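Local structure of oxalate--CoA ligase (Arabidopsis thaliana, 5IE3) at residues L166-S171 / F213-L218; E310-T315 / G335-P340. The protein is an AMP-binding enzyme of the ANL superfamily, with a large AMP-binding region followed by a smaller C-terminal AMP-binding-enzyme domain. All coordinates share one frame; numbering follows the deposited sequence.

Contact 1 of 2, residues L166-S171 / F213-L218. With OXD (oxalic acid), chain D; AMP (adenosine monophosphate), chain C.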
# COMPACT_ATOMS: atom_id res chain seq x y z
N LEU A 166 1.08 9.78 -11.48
CA LEU A 166 0.25 8.74 -10.85
C LEU A 166 -1.01 9.38 -10.31
O LEU A 166 -0.95 10.44 -9.70
CB LEU A 166 1.04 8.03 -9.73
CG LEU A 166 0.24 7.06 -8.83
CD1 LEU A 166 -0.41 5.98 -9.68
CD2 LEU A 166 1.16 6.46 -7.73
N PHE A 167 -2.15 8.78 -10.60
CA PHE A 167 -3.43 9.27 -10.11
C PHE A 167 -4.17 8.13 -9.45
O PHE A 167 -4.39 7.11 -10.10
CB PHE A 167 -4.30 9.85 -11.23
CG PHE A 167 -5.64 10.42 -10.74
CD1 PHE A 167 -5.72 11.71 -10.26
CD2 PHE A 167 -6.80 9.65 -10.76
CE1 PHE A 167 -6.94 12.24 -9.80
CE2 PHE A 167 -8.03 10.17 -10.29
CZ PHE A 167 -8.09 11.47 -9.82
N LEU A 168 -4.57 8.31 -8.19
CA LEU A 168 -5.25 7.28 -7.39
C LEU A 168 -6.41 7.91 -6.67
O LEU A 168 -6.55 9.13 -6.70
CB LEU A 168 -4.30 6.62 -6.37
CG LEU A 168 -3.15 5.85 -7.01
CD1 LEU A 168 -2.11 5.50 -5.97
CD2 LEU A 168 -3.67 4.56 -7.72
N HIS A 169 -7.28 7.12 -6.04
CA HIS A 169 -8.34 7.73 -5.24
C HIS A 169 -8.25 7.18 -3.83
O HIS A 169 -7.70 6.11 -3.61
CB HIS A 169 -9.76 7.52 -5.86
CG HIS A 169 -10.10 6.09 -6.16
ND1 HIS A 169 -9.78 5.48 -7.36
CD2 HIS A 169 -10.76 5.15 -5.44
CE1 HIS A 169 -10.20 4.23 -7.35
NE2 HIS A 169 -10.80 4.00 -6.20
N THR A 170 -8.72 7.97 -2.87
CA THR A 170 -8.70 7.55 -1.46
C THR A 170 -9.79 6.51 -1.17
O THR A 170 -10.76 6.38 -1.93
CB THR A 170 -8.88 8.75 -0.52
OG1 THR A 170 -10.13 9.40 -0.79
CG2 THR A 170 -7.71 9.74 -0.72
N SER A 171 -9.60 5.78 -0.06
CA SER A 171 -10.41 4.61 0.33
C SER A 171 -11.86 4.86 0.76
O SER A 171 -12.69 3.97 0.63
CB SER A 171 -9.73 3.91 1.51
OG SER A 171 -9.76 4.77 2.64
N PHE A 213 -2.15 -1.78 -7.93
CA PHE A 213 -2.96 -0.57 -8.15
C PHE A 213 -3.20 0.20 -6.82
O PHE A 213 -3.94 1.16 -6.79
CB PHE A 213 -4.29 -0.91 -8.84
CG PHE A 213 -5.11 -2.01 -8.14
CD1 PHE A 213 -5.96 -1.70 -7.08
CD2 PHE A 213 -5.04 -3.33 -8.59
CE1 PHE A 213 -6.72 -2.71 -6.46
CE2 PHE A 213 -5.79 -4.34 -7.98
CZ PHE A 213 -6.62 -4.03 -6.92
N HIS A 214 -2.53 -0.22 -5.74
CA HIS A 214 -2.52 0.57 -4.50
C HIS A 214 -1.07 0.92 -4.18
O HIS A 214 -0.16 0.24 -4.64
CB HIS A 214 -3.22 -0.17 -3.35
CG HIS A 214 -4.71 -0.15 -3.46
ND1 HIS A 214 -5.43 1.03 -3.56
CD2 HIS A 214 -5.63 -1.15 -3.51
CE1 HIS A 214 -6.71 0.76 -3.66
NE2 HIS A 214 -6.87 -0.55 -3.63
N VAL A 215 -0.85 2.01 -3.45
CA VAL A 215 0.53 2.53 -3.35
C VAL A 215 1.50 1.67 -2.56
O VAL A 215 2.70 1.80 -2.72
CB VAL A 215 0.64 3.96 -2.69
CG1 VAL A 215 0.29 5.03 -3.66
CG2 VAL A 215 -0.16 4.04 -1.40
N HIS A 216 1.01 0.85 -1.64
CA HIS A 216 1.95 0.07 -0.83
C HIS A 216 2.74 -0.90 -1.76
O HIS A 216 3.96 -0.87 -1.82
CB HIS A 216 1.18 -0.70 0.29
CG HIS A 216 2.04 -1.55 1.19
ND1 HIS A 216 1.58 -2.07 2.38
CD2 HIS A 216 3.29 -2.04 1.02
CE1 HIS A 216 2.51 -2.83 2.92
NE2 HIS A 216 3.57 -2.83 2.12
N GLY A 217 2.03 -1.77 -2.47
CA GLY A 217 2.70 -2.71 -3.36
C GLY A 217 3.43 -1.96 -4.46
O GLY A 217 4.58 -2.28 -4.78
N LEU A 218 2.79 -0.92 -5.00
CA LEU A 218 3.38 -0.18 -6.12
C LEU A 218 4.69 0.58 -5.76
O LEU A 218 5.71 0.41 -6.42
CB LEU A 218 2.32 0.80 -6.69
CG LEU A 218 2.69 1.66 -7.90
CD1 LEU A 218 2.97 0.80 -9.14
CD2 LEU A 218 1.61 2.72 -8.21
C1 OXD D . -1.72 2.85 2.43
C2 OXD D . -0.26 2.68 2.35
O3 OXD D . -2.21 3.70 1.62
O4 OXD D . 0.30 3.63 1.74
O5 OXD D . -2.34 2.18 3.29
O6 OXD D . 0.33 1.66 2.85
P AMP C . -5.15 4.74 2.46
O1P AMP C . -4.32 5.96 2.11
O2P AMP C . -6.64 4.94 2.33
O3P AMP C . -4.67 3.44 1.87
O5' AMP C . -5.02 4.57 4.05
C5' AMP C . -4.12 5.35 4.83
C4' AMP C . -4.43 5.20 6.30
O4' AMP C . -4.07 3.87 6.76
C3' AMP C . -3.65 6.10 7.24
O3' AMP C . -4.13 7.43 7.23
C2' AMP C . -3.80 5.38 8.57
O2' AMP C . -5.08 5.66 9.12
C1' AMP C . -3.77 3.91 8.13
N9 AMP C . -2.45 3.29 8.33
C8 AMP C . -1.45 3.22 7.45
N7 AMP C . -0.38 2.56 7.97
C5 AMP C . -0.75 2.18 9.24
C6 AMP C . -0.13 1.46 10.37
N6 AMP C . 1.12 0.95 10.24
N1 AMP C . -0.86 1.32 11.50
C2 AMP C . -2.12 1.80 11.62
N3 AMP C . -2.73 2.48 10.63
C4 AMP C . -2.10 2.68 9.45
O HOH W 1 -5.38 3.61 -4.18

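Contact 2 of 2, residues E310-T315 / G335-P340. With AMP (adenosine monophosphate), chain C; OXD (oxalic acid), chain D.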
# COMPACT_ATOMS: atom_id res chain seq x y z
N GLU A 310 7.75 -2.24 11.09
CA GLU A 310 6.46 -1.65 10.76
C GLU A 310 6.63 -0.20 10.27
O GLU A 310 7.41 0.57 10.83
CB GLU A 310 5.53 -1.66 11.97
CG GLU A 310 4.12 -1.27 11.56
CD GLU A 310 3.10 -1.33 12.68
OE1 GLU A 310 3.49 -1.48 13.86
OE2 GLU A 310 1.89 -1.20 12.35
N ALA A 311 5.88 0.13 9.22
CA ALA A 311 5.84 1.48 8.68
C ALA A 311 4.40 2.01 8.66
O ALA A 311 3.44 1.26 8.82
CB ALA A 311 6.45 1.52 7.24
N TYR A 312 4.30 3.32 8.47
CA TYR A 312 3.04 4.07 8.39
C TYR A 312 3.06 4.86 7.06
O TYR A 312 4.07 5.49 6.72
CB TYR A 312 2.94 4.99 9.61
CG TYR A 312 1.95 6.12 9.58
CD1 TYR A 312 0.57 5.90 9.37
CD2 TYR A 312 2.37 7.42 9.88
CE1 TYR A 312 -0.34 6.99 9.42
CE2 TYR A 312 1.49 8.48 9.93
CZ TYR A 312 0.14 8.27 9.71
OH TYR A 312 -0.70 9.37 9.77
N ALA A 313 1.94 4.79 6.33
CA ALA A 313 1.89 5.28 4.95
C ALA A 313 0.46 5.65 4.53
O ALA A 313 -0.53 5.17 5.13
CB ALA A 313 2.48 4.23 3.99
N MET A 314 0.34 6.49 3.50
CA MET A 314 -0.98 6.79 2.96
C MET A 314 -0.84 7.31 1.54
O MET A 314 0.25 7.75 1.10
CB MET A 314 -1.73 7.83 3.85
CG MET A 314 -1.20 9.27 3.77
SD MET A 314 -1.83 10.26 5.17
CE MET A 314 -3.62 10.15 4.99
N THR A 315 -1.95 7.25 0.83
CA THR A 315 -1.97 7.62 -0.57
C THR A 315 -1.44 9.07 -0.75
O THR A 315 -0.62 9.31 -1.63
CB THR A 315 -3.38 7.49 -1.17
OG1 THR A 315 -3.88 6.15 -0.94
CG2 THR A 315 -3.34 7.77 -2.67
N GLY A 335 3.93 -1.95 18.45
CA GLY A 335 2.91 -0.94 18.67
C GLY A 335 3.22 0.44 18.10
O GLY A 335 2.40 1.35 18.19
N SER A 336 4.40 0.59 17.49
CA SER A 336 4.86 1.88 16.99
C SER A 336 5.21 1.78 15.52
O SER A 336 5.67 0.72 15.05
CB SER A 336 6.11 2.36 17.75
OG SER A 336 6.67 3.50 17.11
N VAL A 337 5.04 2.88 14.80
CA VAL A 337 5.35 2.93 13.37
C VAL A 337 6.63 3.74 13.10
O VAL A 337 6.90 4.19 11.96
CB VAL A 337 4.16 3.51 12.54
CG1 VAL A 337 2.96 2.56 12.60
CG2 VAL A 337 3.73 4.88 13.04
N GLY A 338 7.44 3.89 14.15
CA GLY A 338 8.80 4.39 13.97
C GLY A 338 8.92 5.89 13.71
O GLY A 338 8.10 6.69 14.13
N LYS A 339 9.97 6.25 12.97
CA LYS A 339 10.35 7.65 12.81
C LYS A 339 10.09 8.16 11.37
O LYS A 339 10.14 7.39 10.42
CB LYS A 339 11.84 7.84 13.17
CG LYS A 339 12.16 7.44 14.62
CD LYS A 339 13.55 7.88 15.07
CE LYS A 339 14.65 7.17 14.33
NZ LYS A 339 14.60 5.72 14.64
N PRO A 340 9.84 9.47 11.23
CA PRO A 340 9.64 10.11 9.91
C PRO A 340 10.83 9.85 9.00
O PRO A 340 11.97 9.88 9.48
CB PRO A 340 9.56 11.63 10.24
CG PRO A 340 9.35 11.74 11.66
CD PRO A 340 9.89 10.47 12.32
P AMP C . -5.15 4.74 2.46
O1P AMP C . -4.32 5.96 2.11
O2P AMP C . -6.64 4.94 2.33
O3P AMP C . -4.67 3.44 1.87
O5' AMP C . -5.02 4.57 4.05
C5' AMP C . -4.12 5.35 4.83
C4' AMP C . -4.43 5.20 6.30
O4' AMP C . -4.07 3.87 6.76
C3' AMP C . -3.65 6.10 7.24
O3' AMP C . -4.13 7.43 7.23
C2' AMP C . -3.80 5.38 8.57
O2' AMP C . -5.08 5.66 9.12
C1' AMP C . -3.77 3.91 8.13
N9 AMP C . -2.45 3.29 8.33
C8 AMP C . -1.45 3.22 7.45
N7 AMP C . -0.38 2.56 7.97
C5 AMP C . -0.75 2.18 9.24
C6 AMP C . -0.13 1.46 10.37
N6 AMP C . 1.12 0.95 10.24
N1 AMP C . -0.86 1.32 11.50
C2 AMP C . -2.12 1.80 11.62
N3 AMP C . -2.73 2.48 10.63
C4 AMP C . -2.10 2.68 9.45
C1 OXD D . -1.72 2.85 2.43
C2 OXD D . -0.26 2.68 2.35
O3 OXD D . -2.21 3.70 1.62
O4 OXD D . 0.30 3.63 1.74
O5 OXD D . -2.34 2.18 3.29
O6 OXD D . 0.33 1.66 2.85

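Contact 1 of 2, residues L166-S171 / F213-L218
L168 and V215 meet obliquely by single methyl branches, and L168 CD1 lies only 3.4 Å from V215 CG1, tighter than usual for two carbons. L168 gets there with CG turned anti to its carbonyl carbon (chi1 -64°), which sends the forked end toward the helix start. Its other methyl, CD2, rests on the backbone carbonyl of F213, at 3.5 Å from F213 O. Two residues earlier on the strand, L166 and L218 reach toward each other tip to tip, and L166 CD2 comes 3.8 Å from L218 CD2. Leucine suits both strand positions, since a branched apolar end can fill the buried seam without bringing in a polar group. V215 serves two sides: while CG1 faces the strand, its CG2 lies 3.2 Å from O4 of oxalic acid, lining the ligand pocket with a compact, apolar side chain.

The seam joins strand 164-169 to the start of helix 215-227, and the strand runs on into the Ser/Thr-rich loop that, in the ANL superfamily, approaches the nucleotide phosphate. S171 OG lies 3.1 Å from AMP O2P here, and T170 OG1 accepts a hydrogen bond from K178 N.

H214 occupies the N-cap position, and its O receives the helical bond from L218 N. One face of its imidazole is overlaid by F213 CD1 near the rim, while a water sits in the ring plane 2.7 Å from H214 ND1; that water also donates a weak bond to H169 O, bridging the segments. H216, the second residue of the helix, is fixed by T258 OG1 and S289 OG at its two ring nitrogens and stacks on H319. P85 of strand 82-85 touches L166 and L168, and F73 of helix 67-78 packs on L166 and L218.

Contact 2 of 2, residues E310-T315 / G335-P340
With CG anti to the backbone N (chi1 -170°) and the chain extended beyond it, E310 passes obliquely by V337, whose CG1 stands anti to its carbonyl carbon (chi1 -66°), a turn that places this methyl 3.9 Å from E310 CD and beside the adenine amino group. That amino group is gripped twice: AMP N6 donates to E310 OE2 over 3.1 Å at 157°, and to A311 O over 2.7 Å along a more bent path. An acceptor pair suits an amino group, and V337 CG1 makes a van der Waals contact with AMP N6 at 3.4 Å. E310 OE2 also accepts from L292 N, which helps hold the carboxylate in position.

V337 CB packs against Y312 CB at 3.5 Å, while the tyrosine ring turns its edge to AMP C2' and its hydroxyl bonds to D394. Within 335-340, G338 N donates to S336 OG over 3.1 Å, an ST turn; serine supplies the acceptor, and G338 has the positive phi that glycine readily adopts. S336 OG also bonds to L404 O.

Strand 319-323 lies between strands 308-314 and 339-340 in the mixed sheet; just beyond it N324 ND2 ties E310 O to S336 O, and L404 of strand 404-409 packs on V337 and Y312.

The two contacts, with centres about 17 Å apart, line different parts of one ligand site. Contact 2 holds the adenine at one end, and its strand 308-314 then leads to T315, whose N donates to AMP O1P at 3.0 Å. There it meets contact 1: L168 CB is 4.0 Å from T315 CG2, and V215 CG2 is 4.1 Å from T315 CA. Oxalic acid lies between them, and A313 CB of contact 2 lies 3.2 Å from O4 of oxalic acid. K500 NZ, outside both contacts, is hydrogen-bonded to both AMP and oxalic acid.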